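Local coordinates for protein vaginolysin (Gardnerella vaginalis, PDB 5IMY) that probably binds cholesterol in host membranes and acts as a pore-forming, haemolytic toxin of the cholesterol-dependent cytolysin family, at residues A41-I47 / Q364-I370; I47-S53 / V65-K69; Q168-A174 / T209-K215; S264-D270 / S305-L311. All coordinates share one frame; numbering follows the deposited sequence.

Contact 1 (A41-I47 / Q364-I370); sequences ARHGETI and QSNSDYI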
# COMPACT_ATOMS: atom_id res chain seq x y z
N ALA A 41 -33.07 8.28 -11.68
CA ALA A 41 -31.73 8.34 -11.11
C ALA A 41 -31.60 9.53 -10.16
O ALA A 41 -32.12 10.62 -10.43
CB ALA A 41 -30.68 8.44 -12.22
N ARG A 42 -30.91 9.30 -9.05
CA ARG A 42 -30.65 10.32 -8.05
C ARG A 42 -29.15 10.54 -7.93
O ARG A 42 -28.35 9.62 -8.15
CB ARG A 42 -31.24 9.91 -6.68
CG ARG A 42 -30.89 10.83 -5.52
CD ARG A 42 -31.86 10.65 -4.35
NE ARG A 42 -31.96 9.26 -3.91
CZ ARG A 42 -31.30 8.73 -2.89
NH1 ARG A 42 -30.46 9.46 -2.17
NH2 ARG A 42 -31.48 7.45 -2.57
N HIS A 43 -28.76 11.78 -7.61
CA HIS A 43 -27.35 12.15 -7.55
C HIS A 43 -27.10 12.97 -6.29
O HIS A 43 -27.81 13.94 -6.03
CB HIS A 43 -26.93 12.95 -8.79
CG HIS A 43 -26.95 12.16 -10.05
ND1 HIS A 43 -28.09 11.98 -10.81
CD2 HIS A 43 -25.97 11.49 -10.70
CE1 HIS A 43 -27.81 11.24 -11.87
NE2 HIS A 43 -26.53 10.93 -11.83
N GLY A 44 -26.10 12.57 -5.52
CA GLY A 44 -25.74 13.24 -4.28
C GLY A 44 -24.67 14.29 -4.48
O GLY A 44 -24.54 14.89 -5.55
N GLU A 45 -23.89 14.53 -3.43
CA GLU A 45 -22.85 15.53 -3.47
C GLU A 45 -21.65 15.04 -4.28
O GLU A 45 -21.47 13.84 -4.50
CB GLU A 45 -22.39 15.91 -2.06
CG GLU A 45 -21.72 14.77 -1.29
CD GLU A 45 -21.11 15.23 0.02
OE1 GLU A 45 -20.43 16.28 0.02
OE2 GLU A 45 -21.31 14.54 1.04
N THR A 46 -20.83 15.98 -4.71
CA THR A 46 -19.58 15.69 -5.40
C THR A 46 -18.40 16.09 -4.52
O THR A 46 -18.49 17.02 -3.72
CB THR A 46 -19.49 16.41 -6.75
OG1 THR A 46 -18.35 15.94 -7.47
CG2 THR A 46 -19.37 17.92 -6.55
N ILE A 47 -17.29 15.37 -4.68
CA ILE A 47 -16.10 15.60 -3.87
C ILE A 47 -14.87 15.35 -4.74
O ILE A 47 -14.90 14.52 -5.66
CB ILE A 47 -16.08 14.69 -2.62
CG1 ILE A 47 -17.22 15.05 -1.67
CG2 ILE A 47 -14.75 14.82 -1.88
CD1 ILE A 47 -17.50 13.98 -0.64
N GLN A 364 -31.67 4.36 -9.54
CA GLN A 364 -30.22 4.51 -9.45
C GLN A 364 -29.91 5.66 -8.49
O GLN A 364 -30.40 6.78 -8.68
CB GLN A 364 -29.61 4.78 -10.82
CG GLN A 364 -28.15 5.20 -10.79
CD GLN A 364 -27.54 5.29 -12.17
OE1 GLN A 364 -27.45 4.30 -12.89
NE2 GLN A 364 -27.11 6.49 -12.56
N SER A 365 -29.11 5.38 -7.47
CA SER A 365 -28.66 6.38 -6.52
C SER A 365 -27.15 6.31 -6.42
O SER A 365 -26.59 5.22 -6.28
CB SER A 365 -29.30 6.17 -5.15
OG SER A 365 -30.71 6.33 -5.22
N ASN A 366 -26.49 7.47 -6.49
CA ASN A 366 -25.05 7.52 -6.35
C ASN A 366 -24.66 8.78 -5.60
O ASN A 366 -25.37 9.80 -5.65
CB ASN A 366 -24.34 7.47 -7.71
CG ASN A 366 -24.39 8.80 -8.45
OD1 ASN A 366 -25.41 9.48 -8.45
ND2 ASN A 366 -23.28 9.16 -9.07
N SER A 367 -23.53 8.71 -4.90
CA SER A 367 -23.05 9.83 -4.11
C SER A 367 -21.57 9.63 -3.83
O SER A 367 -21.12 8.51 -3.56
CB SER A 367 -23.82 9.94 -2.78
OG SER A 367 -23.19 10.88 -1.93
N ASP A 368 -20.81 10.72 -3.91
CA ASP A 368 -19.42 10.70 -3.51
C ASP A 368 -19.33 10.77 -1.99
O ASP A 368 -20.20 11.34 -1.32
CB ASP A 368 -18.65 11.86 -4.14
CG ASP A 368 -18.42 11.67 -5.62
OD1 ASP A 368 -18.64 10.55 -6.13
OD2 ASP A 368 -18.02 12.65 -6.29
N TYR A 369 -18.26 10.19 -1.45
CA TYR A 369 -18.03 10.22 -0.02
C TYR A 369 -16.58 9.83 0.24
O TYR A 369 -15.94 9.16 -0.58
CB TYR A 369 -18.98 9.27 0.72
CG TYR A 369 -18.66 7.81 0.52
CD1 TYR A 369 -18.01 7.08 1.50
CD2 TYR A 369 -18.99 7.17 -0.67
CE1 TYR A 369 -17.71 5.75 1.32
CE2 TYR A 369 -18.69 5.84 -0.86
CZ TYR A 369 -18.05 5.13 0.13
OH TYR A 369 -17.75 3.80 -0.06
N ILE A 370 -16.08 10.25 1.40
CA ILE A 370 -14.74 9.92 1.84
C ILE A 370 -14.84 8.74 2.80
O ILE A 370 -15.50 8.84 3.84
CB ILE A 370 -14.07 11.13 2.52
CG1 ILE A 370 -13.56 12.11 1.45
CG2 ILE A 370 -12.91 10.70 3.43
CD1 ILE A 370 -14.23 13.46 1.50
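Parallel strand pairing of Arg-42 with Ser-365 and of His-43 with Asn-366 places the short strand 41-43 beside the long strand 363-389. The short axes run only 12° apart. Arg-42 uses both its N and its O: N donates to Gln-364 O at 2.6 Å, and O receives Asn-366 N in a longer, more bent bond. Gly-44 N then reaches Asn-366 O at 2.9 Å. Beyond this glycine the first chain leaves regular strand pairing yet keeps hold, since Asp-368 N donates to Glu-45 O at 3.2 Å.

Among the side chains, Arg-42 runs out from the strand with CG anti to its own N (chi1 173°) and then bends at chi3, so that Ser-365 CB lies over one face of the guanidinium, 3.5 Å above its plane and toward the rim. Its NH2 is hydrogen-bonded to Lys-181 O on helix 177-184. Asp-368 turns its carboxylate toward the departing loop, where OD2 takes Ile-47 N at 3.2 Å on the anti lone pair, the side facing away from OD1. OD1 makes a weak, long ion pair with Lys-69. At the end of the contact, Ile-47 and Ile-370 meet nearly at right angles, CG2 against CD1 at 3.7 Å, while Ile-47 CD1 rests on the backbone at Tyr-369 CA, 3.8 Å away.

Strand 62-76 pairs with the other edge of strand 363-389 through backbone bonds at Ser-365, Ser-367 and Tyr-369. The pairing belongs to the elongated sheet that forms domain 2 in cholesterol-dependent cytolysins.

Contact 2 (I47-S53 / V65-K69); sequences IENKFSS and VEHQK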
# COMPACT_ATOMS: atom_id res chain seq x y z
N ILE A 47 -17.29 15.37 -4.68
CA ILE A 47 -16.10 15.60 -3.87
C ILE A 47 -14.87 15.35 -4.74
O ILE A 47 -14.90 14.52 -5.66
CB ILE A 47 -16.08 14.69 -2.62
CG1 ILE A 47 -17.22 15.05 -1.67
CG2 ILE A 47 -14.75 14.82 -1.88
CD1 ILE A 47 -17.50 13.98 -0.64
N GLU A 48 -13.79 16.07 -4.45
CA GLU A 48 -12.54 15.90 -5.17
C GLU A 48 -11.74 14.74 -4.58
O GLU A 48 -12.03 14.22 -3.50
CB GLU A 48 -11.76 17.21 -5.15
CG GLU A 48 -11.00 17.58 -6.44
CD GLU A 48 -11.74 17.20 -7.71
OE1 GLU A 48 -11.19 16.40 -8.50
OE2 GLU A 48 -12.86 17.71 -7.92
N ASN A 49 -10.69 14.33 -5.31
CA ASN A 49 -10.10 13.00 -5.17
C ASN A 49 -9.26 12.79 -3.91
O ASN A 49 -8.66 11.72 -3.79
CB ASN A 49 -9.25 12.70 -6.41
CG ASN A 49 -8.84 11.25 -6.50
OD1 ASN A 49 -9.53 10.36 -5.99
ND2 ASN A 49 -7.70 11.00 -7.14
N LYS A 50 -9.19 13.77 -3.00
CA LYS A 50 -8.47 13.69 -1.73
C LYS A 50 -7.95 12.31 -1.30
O LYS A 50 -8.64 11.30 -1.43
CB LYS A 50 -9.38 14.20 -0.61
CG LYS A 50 -8.96 15.52 0.00
CD LYS A 50 -9.93 15.95 1.09
CE LYS A 50 -11.29 16.36 0.51
NZ LYS A 50 -12.38 16.19 1.51
N PHE A 51 -6.73 12.29 -0.74
CA PHE A 51 -6.17 11.10 -0.11
C PHE A 51 -5.33 11.55 1.08
O PHE A 51 -4.41 12.36 0.92
CB PHE A 51 -5.30 10.29 -1.09
CG PHE A 51 -4.77 9.00 -0.52
CD1 PHE A 51 -5.33 7.79 -0.88
CD2 PHE A 51 -3.71 9.00 0.37
CE1 PHE A 51 -4.84 6.60 -0.36
CE2 PHE A 51 -3.22 7.82 0.89
CZ PHE A 51 -3.79 6.62 0.53
N SER A 52 -5.64 11.03 2.27
CA SER A 52 -4.97 11.45 3.49
C SER A 52 -4.64 10.23 4.35
O SER A 52 -5.26 9.17 4.23
CB SER A 52 -5.82 12.43 4.30
OG SER A 52 -5.99 13.65 3.61
N SER A 53 -3.64 10.40 5.21
CA SER A 53 -3.28 9.40 6.20
C SER A 53 -2.75 10.09 7.44
O SER A 53 -2.17 11.18 7.36
CB SER A 53 -2.24 8.41 5.67
OG SER A 53 -2.82 7.48 4.78
N VAL A 65 -4.92 5.58 10.23
CA VAL A 65 -6.20 5.86 9.60
C VAL A 65 -5.92 6.49 8.24
O VAL A 65 -5.06 7.38 8.13
CB VAL A 65 -7.07 6.80 10.46
CG1 VAL A 65 -7.30 6.19 11.84
CG2 VAL A 65 -6.44 8.18 10.59
N GLU A 66 -6.61 6.01 7.21
CA GLU A 66 -6.40 6.50 5.86
C GLU A 66 -7.74 6.87 5.25
O GLU A 66 -8.67 6.06 5.24
CB GLU A 66 -5.66 5.46 4.99
CG GLU A 66 -6.48 4.80 3.89
CD GLU A 66 -5.63 3.95 2.98
OE1 GLU A 66 -4.51 3.57 3.40
OE2 GLU A 66 -6.06 3.67 1.84
N HIS A 67 -7.82 8.10 4.74
CA HIS A 67 -9.03 8.63 4.13
C HIS A 67 -8.80 8.75 2.63
O HIS A 67 -7.72 9.17 2.19
CB HIS A 67 -9.38 10.00 4.71
CG HIS A 67 -9.20 10.09 6.20
ND1 HIS A 67 -10.24 10.34 7.06
CD2 HIS A 67 -8.09 9.96 6.97
CE1 HIS A 67 -9.79 10.36 8.30
NE2 HIS A 67 -8.49 10.14 8.28
N GLN A 68 -9.80 8.37 1.84
CA GLN A 68 -9.70 8.48 0.40
C GLN A 68 -11.11 8.64 -0.17
O GLN A 68 -12.06 8.06 0.34
CB GLN A 68 -9.00 7.27 -0.22
CG GLN A 68 -9.91 6.09 -0.52
CD GLN A 68 -9.19 4.77 -0.46
OE1 GLN A 68 -8.26 4.51 -1.23
NE2 GLN A 68 -9.61 3.91 0.46
N LYS A 69 -11.22 9.43 -1.23
CA LYS A 69 -12.51 9.75 -1.82
C LYS A 69 -12.98 8.57 -2.67
O LYS A 69 -12.28 8.15 -3.60
CB LYS A 69 -12.41 11.02 -2.66
CG LYS A 69 -13.67 11.37 -3.43
CD LYS A 69 -13.67 10.78 -4.83
CE LYS A 69 -14.59 11.56 -5.75
NZ LYS A 69 -15.41 10.67 -6.61
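Phe-51 and Gln-68 lie side by side and point the same way across a beta hairpin, strand 51-57 turning back into strand 62-76. Ring atom CD1 of Phe-51 touches Gln-68 CB at 3.8 Å. With CG anti to the backbone N (chi1 -176°), the Phe-51 ring leans toward the partner strand; His-67 O then stands over one ring face, 4.0 Å above the plane and near its rim. Further along, Glu-66 crosses the ring at a slant, its carboxylate plane turned 60° from the ring and its OE2 3.9 Å from both Phe-51 CE1 and CZ. Ser-53 follows on this same side of the sheet, OG beside Glu-66 CB at 3.5 Å.

The opposite side holds Ser-52 and His-67, a hydrogen-bonded antiparallel pair. Ser-52 N donates almost straight to His-67 O at 2.8 Å, whereas His-67 N approaches Ser-52 O from above the carbonyl plane. The His-67 imidazole has Ser-52 O near its edge.

Before the strand begins, the chain 47-50 runs along one side of Lys-69. Lys-69 N binds Lys-50 O, and the side chain, bent at chi2 and chi4, runs alongside the carbonyls of Ile-47 and Glu-48. Its CG meets both Ile-47 CG2, 3.9 Å off, and Glu-48 O, which come from the same side. The second subunit meets the hairpin too, where Tyr-377 OH of that subunit bonds Asn-49 ND2 and Ser-55 OG of the second subunit bonds Phe-51 N. Lys-69 CE lies 3.0 Å from Ile-47 O, a close approach of a methylene to a carbonyl.

Contact 3 (Q168-A174 / T209-K215); sequences QYDSASA and TQIVNFK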
# COMPACT_ATOMS: atom_id res chain seq x y z
N GLN A 168 -33.23 -11.60 2.90
CA GLN A 168 -32.26 -10.88 2.09
C GLN A 168 -31.75 -9.71 2.92
O GLN A 168 -32.51 -9.10 3.67
CB GLN A 168 -32.88 -10.38 0.78
CG GLN A 168 -33.83 -9.21 0.94
CD GLN A 168 -34.84 -9.12 -0.19
OE1 GLN A 168 -34.67 -9.75 -1.24
NE2 GLN A 168 -35.90 -8.35 0.02
N TYR A 169 -30.46 -9.42 2.79
CA TYR A 169 -29.85 -8.35 3.57
C TYR A 169 -28.91 -7.54 2.70
O TYR A 169 -28.28 -8.07 1.78
CB TYR A 169 -29.10 -8.90 4.79
CG TYR A 169 -27.91 -9.78 4.45
CD1 TYR A 169 -26.67 -9.22 4.19
CD2 TYR A 169 -28.03 -11.16 4.41
CE1 TYR A 169 -25.58 -10.02 3.88
CE2 TYR A 169 -26.95 -11.97 4.10
CZ TYR A 169 -25.73 -11.39 3.84
OH TYR A 169 -24.64 -12.17 3.53
N ASP A 170 -28.84 -6.25 2.99
CA ASP A 170 -27.94 -5.33 2.32
C ASP A 170 -27.05 -4.67 3.37
O ASP A 170 -27.56 -4.12 4.36
CB ASP A 170 -28.71 -4.27 1.52
CG ASP A 170 -29.59 -4.89 0.46
OD1 ASP A 170 -29.09 -5.16 -0.65
OD2 ASP A 170 -30.80 -5.09 0.72
N SER A 171 -25.75 -4.73 3.15
CA SER A 171 -24.77 -4.22 4.10
C SER A 171 -24.06 -3.00 3.53
O SER A 171 -24.00 -2.80 2.32
CB SER A 171 -23.74 -5.30 4.46
OG SER A 171 -24.31 -6.30 5.28
N ALA A 172 -23.52 -2.19 4.43
CA ALA A 172 -22.73 -1.03 4.04
C ALA A 172 -21.99 -0.51 5.26
O ALA A 172 -22.53 -0.52 6.36
CB ALA A 172 -23.60 0.07 3.43
N SER A 173 -20.76 -0.06 5.04
CA SER A 173 -20.00 0.58 6.10
C SER A 173 -20.53 1.98 6.35
O SER A 173 -20.82 2.73 5.41
CB SER A 173 -18.52 0.63 5.73
OG SER A 173 -17.69 0.40 6.87
N ALA A 174 -20.67 2.34 7.62
CA ALA A 174 -21.15 3.67 7.99
C ALA A 174 -20.02 4.67 7.77
O ALA A 174 -19.03 4.67 8.51
CB ALA A 174 -21.64 3.69 9.43
N THR A 209 -17.92 0.63 12.02
CA THR A 209 -19.37 0.46 12.11
C THR A 209 -19.91 -0.13 10.82
O THR A 209 -19.46 0.22 9.72
CB THR A 209 -20.07 1.80 12.39
OG1 THR A 209 -19.58 2.34 13.62
CG2 THR A 209 -21.58 1.60 12.50
N GLN A 210 -20.87 -1.04 10.96
CA GLN A 210 -21.53 -1.68 9.83
C GLN A 210 -23.03 -1.50 9.97
O GLN A 210 -23.58 -1.71 11.06
CB GLN A 210 -21.18 -3.17 9.75
CG GLN A 210 -21.46 -3.81 8.40
CD GLN A 210 -20.54 -3.29 7.31
OE1 GLN A 210 -19.52 -2.66 7.59
NE2 GLN A 210 -20.90 -3.56 6.06
N ILE A 211 -23.69 -1.11 8.88
CA ILE A 211 -25.14 -0.95 8.84
C ILE A 211 -25.71 -2.00 7.91
O ILE A 211 -25.21 -2.19 6.79
CB ILE A 211 -25.54 0.46 8.38
CG1 ILE A 211 -24.89 1.53 9.28
CG2 ILE A 211 -27.06 0.62 8.37
CD1 ILE A 211 -25.24 1.41 10.75
N VAL A 212 -26.75 -2.70 8.36
CA VAL A 212 -27.32 -3.82 7.62
C VAL A 212 -28.84 -3.75 7.72
O VAL A 212 -29.39 -3.66 8.82
CB VAL A 212 -26.80 -5.17 8.15
CG1 VAL A 212 -27.36 -6.32 7.33
CG2 VAL A 212 -25.28 -5.19 8.13
N ASN A 213 -29.50 -3.80 6.57
CA ASN A 213 -30.96 -3.87 6.49
C ASN A 213 -31.36 -5.32 6.29
O ASN A 213 -30.97 -5.94 5.29
CB ASN A 213 -31.47 -2.99 5.35
CG ASN A 213 -32.99 -2.92 5.30
OD1 ASN A 213 -33.66 -3.07 6.32
ND2 ASN A 213 -33.53 -2.70 4.11
N PHE A 214 -32.12 -5.87 7.23
CA PHE A 214 -32.62 -7.24 7.14
C PHE A 214 -34.08 -7.22 6.74
O PHE A 214 -34.89 -6.53 7.37
CB PHE A 214 -32.45 -7.98 8.46
CG PHE A 214 -31.04 -8.37 8.77
CD1 PHE A 214 -30.48 -9.50 8.20
CD2 PHE A 214 -30.26 -7.61 9.63
CE1 PHE A 214 -29.18 -9.87 8.48
CE2 PHE A 214 -28.96 -7.97 9.91
CZ PHE A 214 -28.42 -9.10 9.34
N LYS A 215 -34.42 -7.97 5.70
CA LYS A 215 -35.79 -8.11 5.23
C LYS A 215 -36.16 -9.59 5.24
O LYS A 215 -35.55 -10.39 4.53
CB LYS A 215 -35.97 -7.52 3.83
CG LYS A 215 -36.29 -6.04 3.84
CD LYS A 215 -36.23 -5.44 2.44
CE LYS A 215 -36.61 -3.98 2.46
NZ LYS A 215 -36.27 -3.28 1.19
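Tyr-169 sets its CG between the backbone N and the carbonyl carbon (chi1 64°), which leads the ring away from the partner strand and leaves CB facing Phe-214. Phe-214 holds its CG beside its own N (chi1 -74°), swinging the phenyl ring back toward the partner strand. Phe-214 CD1 thereby meets Tyr-169 CB at 3.7 Å. This lies in the antiparallel core sheet of cytolysin domain 3, where strands 166-173 and 208-223 are joined by a connection that is half helix.

On the same face, Val-212 CG1 sits above the rim of the Phe-214 ring, and its other methyl, CG2, abuts Ser-171 OG at 3.2 Å. The Tyr-169 hydroxyl and Ser-171 OG both make weak hydrogen bonds to Glu-283 on helix 278-286, which packs over this side. On the other face of the sheet, Gln-168 crosses Lys-215 at a slant; the lysine stretches away to bond Asn-78 through NZ. Helix 177-184 lies here, with Phe-184 against Ile-211 and Asn-213.

Paired backbone bonds at Gln-168, Asp-170 and Ala-172 close the strands. At the end, Ala-174 CB touches Thr-209 CG2 at 3.7 Å, and Ala-174 N binds Thr-209 O from well above its carbonyl plane, 3.2 Å away.

Contact 4 (S264-D270 / S305-L311); sequences SMYVKFD and SVCAVIL. Unlike the reference sequence in segment 305-311: Cys-307 (reference Thr).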
# COMPACT_ATOMS: atom_id res chain seq x y z
N SER A 264 -39.01 -6.42 8.94
CA SER A 264 -37.89 -5.61 8.49
C SER A 264 -37.24 -4.93 9.69
O SER A 264 -37.93 -4.48 10.61
CB SER A 264 -38.35 -4.55 7.48
OG SER A 264 -37.34 -3.58 7.25
N MET A 265 -35.91 -4.85 9.68
CA MET A 265 -35.19 -4.19 10.75
C MET A 265 -33.84 -3.70 10.25
O MET A 265 -33.28 -4.24 9.29
CB MET A 265 -34.99 -5.12 11.96
CG MET A 265 -34.19 -6.37 11.66
SD MET A 265 -33.78 -7.28 13.16
CE MET A 265 -32.68 -8.51 12.50
N TYR A 266 -33.33 -2.67 10.91
CA TYR A 266 -32.00 -2.13 10.66
C TYR A 266 -31.10 -2.47 11.84
O TYR A 266 -31.50 -2.33 13.00
CB TYR A 266 -32.05 -0.62 10.46
CG TYR A 266 -32.41 -0.20 9.05
CD1 TYR A 266 -31.43 0.02 8.10
CD2 TYR A 266 -33.74 -0.03 8.67
CE1 TYR A 266 -31.75 0.40 6.81
CE2 TYR A 266 -34.07 0.35 7.39
CZ TYR A 266 -33.07 0.56 6.46
OH TYR A 266 -33.39 0.94 5.17
N VAL A 267 -29.87 -2.89 11.55
CA VAL A 267 -28.93 -3.33 12.57
C VAL A 267 -27.62 -2.58 12.39
O VAL A 267 -27.10 -2.47 11.27
CB VAL A 267 -28.68 -4.85 12.50
CG1 VAL A 267 -27.78 -5.29 13.65
CG2 VAL A 267 -29.99 -5.61 12.52
N LYS A 268 -27.08 -2.06 13.50
CA LYS A 268 -25.78 -1.40 13.52
C LYS A 268 -24.80 -2.29 14.26
O LYS A 268 -24.98 -2.56 15.46
CB LYS A 268 -25.88 -0.03 14.19
CG LYS A 268 -24.53 0.69 14.34
CD LYS A 268 -24.65 1.98 15.13
CE LYS A 268 -24.94 1.73 16.60
NZ LYS A 268 -25.08 2.99 17.38
N PHE A 269 -23.77 -2.75 13.56
CA PHE A 269 -22.63 -3.42 14.18
C PHE A 269 -21.49 -2.42 14.32
O PHE A 269 -21.11 -1.78 13.34
CB PHE A 269 -22.15 -4.61 13.34
CG PHE A 269 -23.22 -5.61 13.02
CD1 PHE A 269 -23.34 -6.77 13.77
CD2 PHE A 269 -24.08 -5.41 11.96
CE1 PHE A 269 -24.31 -7.70 13.48
CE2 PHE A 269 -25.06 -6.34 11.66
CZ PHE A 269 -25.17 -7.49 12.42
N ASP A 270 -20.95 -2.30 15.53
CA ASP A 270 -19.75 -1.50 15.71
C ASP A 270 -18.86 -2.13 16.76
O ASP A 270 -19.33 -2.86 17.64
CB ASP A 270 -20.07 -0.04 16.09
CG ASP A 270 -20.80 0.09 17.41
OD1 ASP A 270 -20.79 -0.86 18.21
OD2 ASP A 270 -21.40 1.16 17.66
N SER A 305 -20.62 -4.63 19.35
CA SER A 305 -21.92 -4.20 19.84
C SER A 305 -22.93 -4.26 18.70
O SER A 305 -22.61 -3.97 17.55
CB SER A 305 -21.83 -2.78 20.39
OG SER A 305 -22.86 -2.52 21.33
N VAL A 306 -24.16 -4.65 19.04
CA VAL A 306 -25.23 -4.79 18.06
C VAL A 306 -26.41 -3.94 18.50
O VAL A 306 -26.87 -4.06 19.64
CB VAL A 306 -25.65 -6.26 17.88
CG1 VAL A 306 -26.99 -6.37 17.15
CG2 VAL A 306 -24.58 -7.02 17.10
N CYS A 307 -26.89 -3.09 17.60
CA CYS A 307 -28.01 -2.19 17.86
C CYS A 307 -29.01 -2.35 16.73
O CYS A 307 -28.70 -2.03 15.58
CB CYS A 307 -27.51 -0.74 17.97
SG CYS A 307 -28.75 0.57 17.83
N ALA A 308 -30.20 -2.85 17.06
CA ALA A 308 -31.20 -3.24 16.07
C ALA A 308 -32.51 -2.52 16.36
O ALA A 308 -33.05 -2.68 17.46
CB ALA A 308 -31.43 -4.75 16.08
N VAL A 309 -33.02 -1.77 15.39
CA VAL A 309 -34.33 -1.15 15.49
C VAL A 309 -35.25 -1.83 14.49
O VAL A 309 -34.91 -1.97 13.31
CB VAL A 309 -34.26 0.37 15.24
CG1 VAL A 309 -33.12 0.98 16.04
CG2 VAL A 309 -34.14 0.71 13.75
N ILE A 310 -36.40 -2.27 14.97
CA ILE A 310 -37.36 -3.02 14.17
C ILE A 310 -38.52 -2.11 13.82
O ILE A 310 -38.93 -1.27 14.63
CB ILE A 310 -37.82 -4.28 14.93
CG1 ILE A 310 -36.60 -5.12 15.32
CG2 ILE A 310 -38.77 -5.11 14.07
CD1 ILE A 310 -36.88 -6.21 16.32
N LEU A 311 -39.04 -2.26 12.60
CA LEU A 311 -40.05 -1.37 12.05
C LEU A 311 -41.38 -2.10 11.95
O LEU A 311 -41.43 -3.25 11.50
CB LEU A 311 -39.63 -0.85 10.67
CG LEU A 311 -38.18 -1.05 10.25
CD1 LEU A 311 -38.05 -0.95 8.74
CD2 LEU A 311 -37.27 -0.05 10.95
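Lys-268 lies along Cys-307 on one face of two paired strands, and its chain can be followed outward. CB stands 3.7 Å from Cys-307 O, the same oxygen that accepts Lys-268 N in a short bond of 2.6 Å. CG is anti to the backbone N (chi1 176°), which sends it along the strand before CD rises from the sheet; a bend at chi3 then tips CE back over the cysteine, 3.8 Å from Cys-307 CB and a little farther from SG. The terminal NZ leaves the pair and bonds Leu-195 O, with Lys-196 O as a weak second acceptor.

The strands, 263-271 and 305-311, run antiparallel in the domain 3 core sheet of the cytolysin fold. Cys-307, a threonine in the reference sequence, is disulfide-bonded to Cys-322, tying strand 305-311 to the chain that follows it; Val-306 also bonds Gly-324 through the backbone.

On the other face Phe-269 and Val-306 lie side by side, pointing the same way, CD1 to CG2 at 3.6 Å. The other methyl of Val-306, CG1, crosses to Val-267 CG1 at 3.7 Å. Next come Ala-308 and the parallel-pointing Met-265 and Ile-310, Met-265 CB meeting Ile-310 CG1 at 3.7 Å. Helix 326-335 packs on this apolar row, with Leu-329 against Phe-269, Leu-332 against Ala-308 and Ile-333 against Met-265.

The four contacts form two adjoining pairs. Contacts 1 and 2, with centres 16 Å apart, share Ile-47 and reach one mixed sheet, in which strands 62-76 and 363-389 are neighbours. Contacts 3 and 4, their centres 9 Å apart, belong to the antiparallel domain 3 sheet, where strands 208-223 and 263-271 pair directly. Contacts 2, 3 and 4 follow in series along the chain, all inside the loop closed by contact 1. Contacts 1 and 3 do not touch, but helix 177-184 packs against both. The long loop is thus anchored to the elongated sheet while carrying domain 3, whose helical bundles are thought in this family to refold into transmembrane hairpins.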